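Local coordinates for cell division GTPase FtsZ, diverged (PDB 3V3T), which belongs to the tubulin/FtsZ family, in which a Rossmann-like GTPase domain is joined to a C-terminal domain, here of the TubZ type, at residues A10-G15 with S104-P109; V20-G25 with E178-F183; A80-K85 with V92-T97; A144-I149 with P289-V294. The protein carries 1 engineered substitution. All coordinates share one frame; numbering follows the deposited sequence.

Contact 1 of 4, residues A10-G15 with S104-P109; sequences APIGQG and SGITPP
Ile12 lies over Thr107 and, with its CG2 methyl, overlaps Ile106 on helix 101-117. This is a piece of the Rossmann-like fold of the tubulin/FtsZ family: strand 7-11 is followed by a short glycine-rich turn that opens helix 14-26, with Gly13 at the N-cap of the helix. The backbone of Ile12 is hydrogen-bonded to Val95 of the neighbouring strand 91-97, which ties it to the sheet, and the side chain is turned toward helix 101-117. CG2 is anti to the backbone N, an orientation that carries this branch to Ile106 CG2 at 4.1 Å. The longer branch leaves CG1 in the extended form (chi2 -179°), and its CD1 methyl comes to rest 3.9 Å from Thr107 CA. Both isoleucines belong to a fully buried patch, to which Phe94 of strand 91-97 adds a ring touching Ile12 and Thr107 alike. The side-chain hydroxyl of Thr107 lies within this otherwise aliphatic side-chain contact. It takes no hydrogen bond from the segment 10-15, being paired instead with the carbonyl O of Gly103 one helical turn back, and this internal bond lets a polar atom sit among aliphatic ones. Pro108 and Pro109 follow directly, and the helix kinks where their nitrogens cannot bond to the preceding turn. The closest approach of the whole contact falls on that same hydroxyl, with Thr107 OG1 3.7 Å from Ile12 CB.

Contact 2 of 4, residues V20-G25 with E178-F183; sequences VDTLLG and EFATLF
Ala180 and Phe183, almost one turn apart on helix 172-187, are the residues of 178-183 that meet Thr22 and Leu23 of helix 14-26. Ahead of them, Glu178, which makes no contact here, pairs with Arg169 in a salt bridge, and Phe179 turns one face of its ring to Phe183 CB within its own helix. Ala180 makes the closest approach: its CB lies 3.6 Å from Leu23 CA and 4.0 Å from Thr22 CG2, so a small methyl fits against the backbone of the partner helix. The two segments pass at an axis separation of 8.7 Å with a crossing angle of -50°. By its place in the chain, helix 172-187 probably corresponds to the core helix that links the two domains in tubulin and FtsZ, and here it packs on the first helix of the Rossmann-like domain. Thr22 offers its methyl to Ala180, while its hydroxyl bonds back to Asn18 O. Leu23 packs along Ala180, CB to CB at 3.9 Å, and with CG anti to the backbone N (chi1 173°) it spreads CD1 to 3.7 Å from Ala180 O. Last in order comes Phe183, whose CD2 is 4.1 Å from Leu23 CD2, the methyl meeting the ring obliquely; the same ring also touches Ile7 of strand 7-11.

Contact 3 of 4, residues A80-K85 with V92-T97; sequences AQIMEK and VIFVAT
Ile82 reaches from helix 75-85 to Val92 and Phe94 of strand 91-97, and its course shows how one branched side chain can bridge the space between a helix and a sheet. CB points toward the strand, though at this level the backbones are still far apart, the axes of the two segments coming no nearer than 11.7 Å. At CB the chain divides. CG2, the short branch, faces Val92 CG1 at 4.5 Å, a loose contact between two methyls. The other branch carries CG1 beside the backbone N (chi1 -54°) and then runs on extended, so that CD1 is delivered to Phe94, where it lies 4.3 Å from CE1 and approaches the ring obliquely. The tip also rests on Ala10 of strand 7-11, next in the sheet. Met83, one residue on, supplies a second arm: its CB leaves at an angle to the strand, but the chain turns at the CB-CG bond (chi2 -51°) and then runs extended through SD, setting CE against Val92 CG2 at 4.2 Å. Val92 thus has a methyl for each arm, CG1 for Ile82 and CG2 for Met83. No hydrogen bond links the two segments. A short connection joins the helix to the strand, which runs back at 141° to it, in keeping with the alternation of helix and strand in a Rossmann-like domain. Phe94 continues the apolar layer onto Ile110 and Leu111 of helix 101-117, while strands 7-11 and 122-129 flank strand 91-97 and contribute Val8 and Phe123 beside Val92.

Contact 4 of 4, residues A144-I149 with P289-V294; sequences ACWNDI and PQKTTV
The packing of helix 136-152 of the Rossmann-like, tubulin-type GTPase domain against the start of the last modelled helix, 291-306, centres on Trp146, which is met by Pro289, Lys291 and Val294. The indole spans the gap between the two helices with CG anti to the backbone N (chi1 174°), which directs the ring toward segment 289-294. Val294 lies across one of its faces. Its CG1 methyl makes a CH-pi contact with the five-membered ring, 3.8 Å from the centroid and only 15° off the normal, while CG2 stands over the centre of the indole, nearest to CD2 and CE2. A single valine thus spreads both methyls over the aromatic surface. The outer edge of the six-membered ring is met as well: Pro289 CB is 3.9 Å from Trp146 CH2, and Lys291 CG lies 4.2 Å from Trp146 CZ2, both near the ring plane. Between these two, Gln290 is the centre of an inverse gamma turn, closed by a bond from Lys291 N to Pro289 O, and it also occupies the N-cap position of the helix. Its amide is satisfied elsewhere, OE1 by Ser212 OG and NE2 by Ala238 O, so the residue at the N-cap has its polar end held. Leu163 of strand 160-165 touches both Trp146 and Val294, joining the helix pair to the sheet. Val294 N bonds to Gln290 O at 3.1 Å in the first turn of the helix whose valine covers the ring.

The four contacts sit around one mixed sheet. Contacts 1 and 3 are the closest pair, with centres about 10 Å apart, and join through its neighbouring strands 7-11 and 91-97; contact 3 is nested inside the chain loop that contact 1 closes. Contact 2 shares helix 14-26 with contact 1, and its centre lies about 17 Å from that of contact 1 and of contact 3, touching both. Contact 4, some 15 Å from contact 1 and reached through Pro108, follows it in the chain and lies across the chain's centre from contact 2. Contacts 2 and 4 alternate along the sequence, packing mid-chain helix 172-187 and C-terminal helix 291-306 against the GTPase domain.

Contact 1 of 4, residues A10-G15 with S104-P109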
loop_
_atom_site.group_PDB
_atom_site.type_symbol
_atom_site.label_atom_id
_atom_site.label_comp_id
_atom_site.label_asym_id
_atom_site.label_seq_id
_atom_site.Cartn_x
_atom_site.Cartn_y
_atom_site.Cartn_z
ATOM N N ALA A 10 7.620 7.113 -2.108
ATOM C CA ALA A 10 7.837 7.639 -3.437
ATOM C C ALA A 10 6.561 7.489 -4.242
ATOM O O ALA A 10 6.427 6.563 -5.043
ATOM C CB ALA A 10 8.984 6.917 -4.109
ATOM N N PRO A 11 5.600 8.393 -4.016
ATOM C CA PRO A 11 4.402 8.402 -4.861
ATOM C C PRO A 11 4.801 8.800 -6.274
ATOM O O PRO A 11 5.672 9.660 -6.456
ATOM C CB PRO A 11 3.524 9.473 -4.223
ATOM C CG PRO A 11 4.487 10.366 -3.508
ATOM C CD PRO A 11 5.628 9.509 -3.057
ATOM N N ILE A 12 4.186 8.156 -7.260
ATOM C CA ILE A 12 4.494 8.410 -8.655
ATOM C C ILE A 12 3.190 8.618 -9.402
ATOM O O ILE A 12 2.348 7.713 -9.471
ATOM C CB ILE A 12 5.284 7.229 -9.283
ATOM C CG1 ILE A 12 6.673 7.126 -8.638
ATOM C CG2 ILE A 12 5.381 7.384 -10.808
ATOM C CD1 ILE A 12 7.525 6.035 -9.185
ATOM N N GLY A 13 3.018 9.816 -9.953
ATOM C CA GLY A 13 1.781 10.168 -10.630
ATOM C C GLY A 13 0.775 10.855 -9.719
ATOM O O GLY A 13 1.010 11.029 -8.520
ATOM N N GLN A 14 -0.365 11.230 -10.287
ATOM C CA GLN A 14 -1.345 12.034 -9.569
ATOM C C GLN A 14 -1.972 11.284 -8.376
ATOM O O GLN A 14 -1.911 11.753 -7.237
ATOM C CB GLN A 14 -2.429 12.498 -10.538
ATOM C CG GLN A 14 -3.309 13.605 -9.999
ATOM C CD GLN A 14 -4.437 13.948 -10.961
ATOM O OE1 GLN A 14 -5.373 13.166 -11.154
ATOM N NE2 GLN A 14 -4.347 15.117 -11.574
ATOM N N GLY A 15 -2.565 10.120 -8.644
ATOM C CA GLY A 15 -3.264 9.358 -7.620
ATOM C C GLY A 15 -2.390 9.006 -6.428
ATOM O O GLY A 15 -2.769 9.235 -5.281
ATOM N N SER A 104 1.219 3.656 -13.528
ATOM C CA SER A 104 1.301 2.314 -14.078
ATOM C C SER A 104 2.620 2.055 -14.833
ATOM O O SER A 104 3.176 0.966 -14.762
ATOM C CB SER A 104 0.121 2.069 -15.012
ATOM O OG SER A 104 0.332 0.912 -15.799
ATOM N N GLY A 105 3.112 3.046 -15.566
ATOM C CA GLY A 105 4.231 2.814 -16.458
ATOM C C GLY A 105 5.613 2.997 -15.857
ATOM O O GLY A 105 6.564 2.334 -16.247
ATOM N N ILE A 106 5.723 3.908 -14.905
ATOM C CA ILE A 106 7.016 4.290 -14.363
ATOM C C ILE A 106 7.346 3.555 -13.071
ATOM O O ILE A 106 8.508 3.266 -12.813
ATOM C CB ILE A 106 7.086 5.824 -14.173
ATOM C CG1 ILE A 106 7.082 6.502 -15.541
ATOM C CG2 ILE A 106 8.315 6.229 -13.398
ATOM C CD1 ILE A 106 6.806 7.993 -15.487
ATOM N N THR A 107 6.330 3.221 -12.270
ATOM C CA THR A 107 6.584 2.642 -10.956
ATOM C C THR A 107 7.288 1.274 -11.006
ATOM O O THR A 107 8.194 1.019 -10.219
ATOM C CB THR A 107 5.296 2.478 -10.132
ATOM O OG1 THR A 107 4.559 3.698 -10.135
ATOM C CG2 THR A 107 5.623 2.090 -8.687
ATOM N N PRO A 108 6.834 0.367 -11.883
ATOM C CA PRO A 108 7.466 -0.957 -11.879
ATOM C C PRO A 108 8.968 -0.908 -12.215
ATOM O O PRO A 108 9.769 -1.486 -11.490
ATOM C CB PRO A 108 6.682 -1.725 -12.953
ATOM C CG PRO A 108 5.339 -1.081 -12.958
ATOM C CD PRO A 108 5.628 0.398 -12.731
ATOM N N PRO A 109 9.354 -0.207 -13.286
ATOM C CA PRO A 109 10.793 -0.197 -13.558
ATOM C C PRO A 109 11.588 0.434 -12.421
ATOM O O PRO A 109 12.600 -0.128 -12.006
ATOM C CB PRO A 109 10.920 0.657 -14.830
ATOM C CG PRO A 109 9.566 0.665 -15.442
ATOM C CD PRO A 109 8.577 0.505 -14.315
#

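Contact 2 of 4, residues V20-G25 with E178-F183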
loop_
_atom_site.group_PDB
_atom_site.type_symbol
_atom_site.label_atom_id
_atom_site.label_comp_id
_atom_site.label_asym_id
_atom_site.label_seq_id
_atom_site.Cartn_x
_atom_site.Cartn_y
_atom_site.Cartn_z
ATOM N N VAL A 20 -0.251 9.991 -0.635
ATOM C CA VAL A 20 0.820 10.370 0.280
ATOM C C VAL A 20 0.605 11.756 0.873
ATOM O O VAL A 20 0.882 11.977 2.050
ATOM C CB VAL A 20 2.202 10.228 -0.392
ATOM C CG1 VAL A 20 3.324 10.701 0.544
ATOM C CG2 VAL A 20 2.411 8.774 -0.758
ATOM N N ASP A 21 0.099 12.680 0.060
ATOM C CA ASP A 21 -0.265 14.008 0.531
ATOM C C ASP A 21 -1.303 13.903 1.648
ATOM O O ASP A 21 -1.231 14.609 2.652
ATOM C CB ASP A 21 -0.841 14.813 -0.631
ATOM C CG ASP A 21 -0.813 16.299 -0.382
ATOM O OD1 ASP A 21 0.071 16.753 0.374
ATOM O OD2 ASP A 21 -1.665 17.013 -0.957
ATOM N N THR A 22 -2.279 13.017 1.472
ATOM C CA THR A 22 -3.300 12.810 2.501
ATOM C C THR A 22 -2.686 12.250 3.779
ATOM O O THR A 22 -2.954 12.743 4.872
ATOM C CB THR A 22 -4.421 11.869 2.007
ATOM O OG1 THR A 22 -5.165 12.532 0.983
ATOM C CG2 THR A 22 -5.368 11.497 3.147
ATOM N N LEU A 23 -1.853 11.223 3.644
ATOM C CA LEU A 23 -1.174 10.657 4.808
ATOM C C LEU A 23 -0.391 11.716 5.595
ATOM O O LEU A 23 -0.497 11.798 6.822
ATOM C CB LEU A 23 -0.263 9.499 4.401
ATOM C CG LEU A 23 0.629 8.914 5.500
ATOM C CD1 LEU A 23 -0.185 8.526 6.736
ATOM C CD2 LEU A 23 1.428 7.718 4.969
ATOM N N LEU A 24 0.377 12.540 4.889
ATOM C CA LEU A 24 1.194 13.548 5.555
ATOM C C LEU A 24 0.339 14.595 6.290
ATOM O O LEU A 24 0.792 15.203 7.257
ATOM C CB LEU A 24 2.162 14.214 4.567
ATOM C CG LEU A 24 3.314 13.339 4.050
ATOM C CD1 LEU A 24 4.086 14.041 2.935
ATOM C CD2 LEU A 24 4.253 12.984 5.197
ATOM N N GLY A 25 -0.895 14.792 5.833
ATOM C CA GLY A 25 -1.819 15.710 6.486
ATOM C C GLY A 25 -2.297 15.160 7.823
ATOM O O GLY A 25 -2.692 15.913 8.709
ATOM N N GLU A 178 -8.923 6.744 4.274
ATOM C CA GLU A 178 -8.985 5.567 5.123
ATOM C C GLU A 178 -7.644 4.844 5.160
ATOM O O GLU A 178 -7.218 4.376 6.221
ATOM C CB GLU A 178 -10.096 4.621 4.687
ATOM C CG GLU A 178 -10.258 3.453 5.631
ATOM C CD GLU A 178 -11.685 2.938 5.705
ATOM O OE1 GLU A 178 -12.613 3.598 5.152
ATOM O OE2 GLU A 178 -11.863 1.866 6.326
ATOM N N PHE A 179 -6.972 4.759 4.015
ATOM C CA PHE A 179 -5.673 4.096 4.004
ATOM C C PHE A 179 -4.697 4.843 4.881
ATOM O O PHE A 179 -3.952 4.236 5.653
ATOM C CB PHE A 179 -5.055 3.959 2.615
ATOM C CG PHE A 179 -3.646 3.407 2.658
ATOM C CD1 PHE A 179 -3.429 2.049 2.879
ATOM C CD2 PHE A 179 -2.545 4.252 2.544
ATOM C CE1 PHE A 179 -2.132 1.531 2.945
ATOM C CE2 PHE A 179 -1.249 3.749 2.607
ATOM C CZ PHE A 179 -1.035 2.391 2.801
ATOM N N ALA A 180 -4.706 6.164 4.767
ATOM C CA ALA A 180 -3.804 6.973 5.563
ATOM C C ALA A 180 -4.060 6.714 7.043
ATOM O O ALA A 180 -3.124 6.531 7.829
ATOM C CB ALA A 180 -3.974 8.433 5.232
ATOM N N THR A 181 -5.332 6.667 7.421
ATOM C CA THR A 181 -5.678 6.423 8.816
ATOM C C THR A 181 -5.220 5.033 9.252
ATOM O O THR A 181 -4.599 4.875 10.308
ATOM C CB THR A 181 -7.185 6.615 9.064
ATOM O OG1 THR A 181 -7.537 7.958 8.729
ATOM C CG2 THR A 181 -7.545 6.365 10.530
ATOM N N LEU A 182 -5.499 4.025 8.433
ATOM C CA LEU A 182 -5.154 2.660 8.817
ATOM C C LEU A 182 -3.642 2.499 8.929
ATOM O O LEU A 182 -3.135 1.881 9.859
ATOM C CB LEU A 182 -5.733 1.647 7.836
ATOM C CG LEU A 182 -7.255 1.497 7.854
ATOM C CD1 LEU A 182 -7.700 0.613 6.704
ATOM C CD2 LEU A 182 -7.711 0.914 9.177
ATOM N N PHE A 183 -2.914 3.065 7.985
ATOM C CA PHE A 183 -1.472 2.916 8.009
ATOM C C PHE A 183 -0.846 3.641 9.196
ATOM O O PHE A 183 0.015 3.103 9.887
ATOM C CB PHE A 183 -0.858 3.419 6.706
ATOM C CG PHE A 183 0.585 3.109 6.588
ATOM C CD1 PHE A 183 0.998 1.855 6.163
ATOM C CD2 PHE A 183 1.541 4.064 6.899
ATOM C CE1 PHE A 183 2.361 1.564 6.045
ATOM C CE2 PHE A 183 2.886 3.776 6.781
ATOM C CZ PHE A 183 3.291 2.517 6.351
#

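Contact 3 of 4, residues A80-K85 with V92-T97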
loop_
_atom_site.group_PDB
_atom_site.type_symbol
_atom_site.label_atom_id
_atom_site.label_comp_id
_atom_site.label_asym_id
_atom_site.label_seq_id
_atom_site.Cartn_x
_atom_site.Cartn_y
_atom_site.Cartn_z
ATOM N N ALA A 80 18.361 8.279 -7.321
ATOM C CA ALA A 80 19.367 9.096 -6.629
ATOM C C ALA A 80 18.761 10.229 -5.792
ATOM O O ALA A 80 19.263 10.545 -4.719
ATOM C CB ALA A 80 20.403 9.657 -7.624
ATOM N N GLN A 81 17.692 10.848 -6.288
ATOM C CA GLN A 81 16.982 11.859 -5.511
ATOM C C GLN A 81 16.559 11.259 -4.179
ATOM O O GLN A 81 16.822 11.819 -3.120
ATOM C CB GLN A 81 15.744 12.356 -6.260
ATOM C CG GLN A 81 16.032 13.050 -7.575
ATOM C CD GLN A 81 16.798 14.337 -7.384
ATOM O OE1 GLN A 81 16.688 14.984 -6.344
ATOM N NE2 GLN A 81 17.588 14.712 -8.385
ATOM N N ILE A 82 15.905 10.106 -4.241
ATOM C CA ILE A 82 15.434 9.436 -3.039
ATOM C C ILE A 82 16.584 9.139 -2.090
ATOM O O ILE A 82 16.486 9.373 -0.884
ATOM C CB ILE A 82 14.714 8.119 -3.375
ATOM C CG1 ILE A 82 13.592 8.376 -4.381
ATOM C CG2 ILE A 82 14.172 7.472 -2.103
ATOM C CD1 ILE A 82 12.896 7.126 -4.867
ATOM N N MET A 83 17.676 8.629 -2.644
ATOM C CA MET A 83 18.801 8.175 -1.838
ATOM C C MET A 83 19.670 9.317 -1.335
ATOM O O MET A 83 20.335 9.194 -0.310
ATOM C CB MET A 83 19.637 7.164 -2.618
ATOM C CG MET A 83 18.857 5.911 -2.977
ATOM S SD MET A 83 18.058 5.238 -1.520
ATOM C CE MET A 83 16.975 3.989 -2.226
ATOM N N GLU A 84 19.669 10.433 -2.047
ATOM C CA GLU A 84 20.433 11.584 -1.591
ATOM C C GLU A 84 19.840 12.079 -0.285
ATOM O O GLU A 84 20.516 12.132 0.749
ATOM C CB GLU A 84 20.398 12.710 -2.625
ATOM C CG GLU A 84 20.986 14.018 -2.117
ATOM C CD GLU A 84 20.755 15.176 -3.068
ATOM O OE1 GLU A 84 19.655 15.768 -3.025
ATOM O OE2 GLU A 84 21.674 15.497 -3.855
ATOM N N LYS A 85 18.555 12.414 -0.345
ATOM C CA LYS A 85 17.865 13.059 0.763
ATOM C C LYS A 85 17.521 12.091 1.890
ATOM O O LYS A 85 17.587 12.449 3.066
ATOM C CB LYS A 85 16.597 13.739 0.244
ATOM C CG LYS A 85 16.848 14.627 -0.969
ATOM C CD LYS A 85 15.565 15.258 -1.479
ATOM C CE LYS A 85 15.859 16.323 -2.522
ATOM N NZ LYS A 85 14.623 17.046 -2.928
ATOM N N VAL A 92 11.474 1.866 1.681
ATOM C CA VAL A 92 11.086 2.720 0.577
ATOM C C VAL A 92 9.768 2.179 0.006
ATOM O O VAL A 92 9.670 1.011 -0.387
ATOM C CB VAL A 92 12.183 2.743 -0.518
ATOM C CG1 VAL A 92 11.819 3.684 -1.626
ATOM C CG2 VAL A 92 13.522 3.150 0.075
ATOM N N ILE A 93 8.741 3.013 -0.011
ATOM C CA ILE A 93 7.436 2.546 -0.443
ATOM C C ILE A 93 6.935 3.375 -1.599
ATOM O O ILE A 93 6.675 4.570 -1.460
ATOM C CB ILE A 93 6.416 2.541 0.722
ATOM C CG1 ILE A 93 6.968 1.730 1.910
ATOM C CG2 ILE A 93 5.057 1.962 0.259
ATOM C CD1 ILE A 93 6.080 1.823 3.206
ATOM N N PHE A 94 6.840 2.741 -2.759
ATOM C CA PHE A 94 6.324 3.413 -3.931
ATOM C C PHE A 94 4.807 3.326 -3.856
ATOM O O PHE A 94 4.244 2.356 -3.338
ATOM C CB PHE A 94 6.831 2.730 -5.205
ATOM C CG PHE A 94 8.303 2.852 -5.400
ATOM C CD1 PHE A 94 8.827 3.908 -6.131
ATOM C CD2 PHE A 94 9.172 1.928 -4.833
ATOM C CE1 PHE A 94 10.199 4.039 -6.296
ATOM C CE2 PHE A 94 10.534 2.042 -5.007
ATOM C CZ PHE A 94 11.050 3.111 -5.736
ATOM N N VAL A 95 4.147 4.342 -4.382
ATOM C CA VAL A 95 2.703 4.424 -4.308
ATOM C C VAL A 95 2.163 4.866 -5.652
ATOM O O VAL A 95 2.602 5.882 -6.197
ATOM C CB VAL A 95 2.290 5.446 -3.252
ATOM C CG1 VAL A 95 0.798 5.405 -3.056
ATOM C CG2 VAL A 95 3.013 5.165 -1.923
ATOM N N ALA A 96 1.229 4.109 -6.208
ATOM C CA ALA A 96 0.681 4.485 -7.503
ATOM C C ALA A 96 -0.772 4.079 -7.683
ATOM O O ALA A 96 -1.204 3.024 -7.209
ATOM C CB ALA A 96 1.524 3.870 -8.618
ATOM N N THR A 97 -1.509 4.912 -8.401
ATOM C CA THR A 97 -2.801 4.534 -8.944
ATOM C C THR A 97 -2.500 3.729 -10.201
ATOM O O THR A 97 -1.923 4.245 -11.160
ATOM C CB THR A 97 -3.650 5.785 -9.274
ATOM O OG1 THR A 97 -3.988 6.442 -8.049
ATOM C CG2 THR A 97 -4.937 5.400 -9.963
#

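Contact 4 of 4, residues A144-I149 with P289-V294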
loop_
_atom_site.group_PDB
_atom_site.type_symbol
_atom_site.label_atom_id
_atom_site.label_comp_id
_atom_site.label_asym_id
_atom_site.label_seq_id
_atom_site.Cartn_x
_atom_site.Cartn_y
_atom_site.Cartn_z
ATOM N N ALA A 144 -1.269 -4.308 -16.613
ATOM C CA ALA A 144 0.132 -4.229 -17.032
ATOM C C ALA A 144 1.006 -3.815 -15.867
ATOM O O ALA A 144 2.133 -4.297 -15.701
ATOM C CB ALA A 144 0.293 -3.257 -18.202
ATOM N N CYS A 145 0.482 -2.928 -15.036
ATOM C CA CYS A 145 1.237 -2.493 -13.872
ATOM C C CYS A 145 1.455 -3.657 -12.921
ATOM O O CYS A 145 2.553 -3.892 -12.421
ATOM C CB CYS A 145 0.502 -1.367 -13.158
ATOM S SG CYS A 145 1.343 -0.798 -11.689
ATOM N N TRP A 146 0.393 -4.393 -12.663
ATOM C CA TRP A 146 0.495 -5.539 -11.789
ATOM C C TRP A 146 1.479 -6.574 -12.355
ATOM O O TRP A 146 2.383 -7.058 -11.663
ATOM C CB TRP A 146 -0.887 -6.158 -11.635
ATOM C CG TRP A 146 -0.880 -7.421 -10.876
ATOM C CD1 TRP A 146 -0.932 -8.679 -11.388
ATOM C CD2 TRP A 146 -0.837 -7.562 -9.455
ATOM N NE1 TRP A 146 -0.926 -9.598 -10.371
ATOM C CE2 TRP A 146 -0.873 -8.937 -9.173
ATOM C CE3 TRP A 146 -0.783 -6.655 -8.391
ATOM C CZ2 TRP A 146 -0.853 -9.435 -7.871
ATOM C CZ3 TRP A 146 -0.749 -7.149 -7.094
ATOM C CH2 TRP A 146 -0.793 -8.525 -6.846
ATOM N N ASN A 147 1.300 -6.922 -13.620
ATOM C CA ASN A 147 2.156 -7.923 -14.228
ATOM C C ASN A 147 3.627 -7.532 -14.193
ATOM O O ASN A 147 4.487 -8.378 -13.949
ATOM C CB ASN A 147 1.702 -8.224 -15.655
ATOM C CG ASN A 147 0.480 -9.122 -15.692
ATOM O OD1 ASN A 147 0.139 -9.763 -14.690
ATOM N ND2 ASN A 147 -0.177 -9.188 -16.848
ATOM N N ASP A 148 3.921 -6.256 -14.431
ATOM C CA ASP A 148 5.313 -5.817 -14.467
ATOM C C ASP A 148 5.916 -5.872 -13.070
ATOM O O ASP A 148 7.089 -6.225 -12.899
ATOM C CB ASP A 148 5.445 -4.406 -15.025
ATOM C CG ASP A 148 5.202 -4.335 -16.510
ATOM O OD1 ASP A 148 5.119 -5.397 -17.165
ATOM O OD2 ASP A 148 5.100 -3.198 -17.025
ATOM N N ILE A 149 5.110 -5.530 -12.068
ATOM C CA ILE A 149 5.572 -5.649 -10.691
ATOM C C ILE A 149 5.817 -7.117 -10.299
ATOM O O ILE A 149 6.853 -7.447 -9.706
ATOM C CB ILE A 149 4.644 -4.890 -9.719
ATOM C CG1 ILE A 149 4.889 -3.385 -9.869
ATOM C CG2 ILE A 149 4.879 -5.310 -8.276
ATOM C CD1 ILE A 149 4.050 -2.524 -8.974
ATOM N N PRO A 289 -0.289 -12.644 -2.488
ATOM C CA PRO A 289 -0.766 -11.517 -3.310
ATOM C C PRO A 289 -2.091 -11.824 -4.030
ATOM O O PRO A 289 -2.263 -12.920 -4.581
ATOM C CB PRO A 289 0.374 -11.315 -4.317
ATOM C CG PRO A 289 1.592 -11.851 -3.585
ATOM C CD PRO A 289 1.109 -13.006 -2.783
ATOM N N GLN A 290 -2.998 -10.846 -4.044
ATOM C CA GLN A 290 -4.396 -11.072 -4.439
ATOM C C GLN A 290 -4.606 -11.215 -5.955
ATOM O O GLN A 290 -5.310 -10.415 -6.586
ATOM C CB GLN A 290 -5.291 -9.961 -3.861
ATOM C CG GLN A 290 -5.185 -9.809 -2.312
ATOM C CD GLN A 290 -4.177 -8.744 -1.883
ATOM O OE1 GLN A 290 -3.041 -8.745 -2.347
ATOM N NE2 GLN A 290 -4.601 -7.809 -1.013
ATOM N N LYS A 291 -4.004 -12.255 -6.523
ATOM C CA LYS A 291 -4.086 -12.530 -7.957
ATOM C C LYS A 291 -5.526 -12.641 -8.483
ATOM O O LYS A 291 -5.870 -12.057 -9.510
ATOM C CB LYS A 291 -3.275 -13.788 -8.306
ATOM C CG LYS A 291 -1.772 -13.517 -8.479
ATOM C CD LYS A 291 -0.880 -14.552 -7.783
ATOM C CE LYS A 291 0.594 -14.192 -7.923
ATOM N NZ LYS A 291 1.025 -14.197 -9.363
ATOM N N THR A 292 -6.361 -13.387 -7.774
ATOM C CA THR A 292 -7.762 -13.554 -8.153
ATOM C C THR A 292 -8.501 -12.221 -8.288
ATOM O O THR A 292 -9.162 -11.980 -9.287
ATOM C CB THR A 292 -8.509 -14.444 -7.126
ATOM O OG1 THR A 292 -7.740 -15.619 -6.879
ATOM C CG2 THR A 292 -9.888 -14.855 -7.646
ATOM N N THR A 293 -8.397 -11.355 -7.283
ATOM C CA THR A 293 -9.080 -10.077 -7.356
ATOM C C THR A 293 -8.562 -9.263 -8.527
ATOM O O THR A 293 -9.338 -8.615 -9.218
ATOM C CB THR A 293 -8.871 -9.245 -6.099
ATOM O OG1 THR A 293 -9.325 -9.984 -4.974
ATOM C CG2 THR A 293 -9.650 -7.925 -6.201
ATOM N N VAL A 294 -7.245 -9.283 -8.738
ATOM C CA VAL A 294 -6.652 -8.515 -9.828
ATOM C C VAL A 294 -7.113 -9.067 -11.166
ATOM O O VAL A 294 -7.446 -8.320 -12.075
ATOM C CB VAL A 294 -5.102 -8.543 -9.786
ATOM C CG1 VAL A 294 -4.533 -7.940 -11.055
ATOM C CG2 VAL A 294 -4.580 -7.802 -8.569
#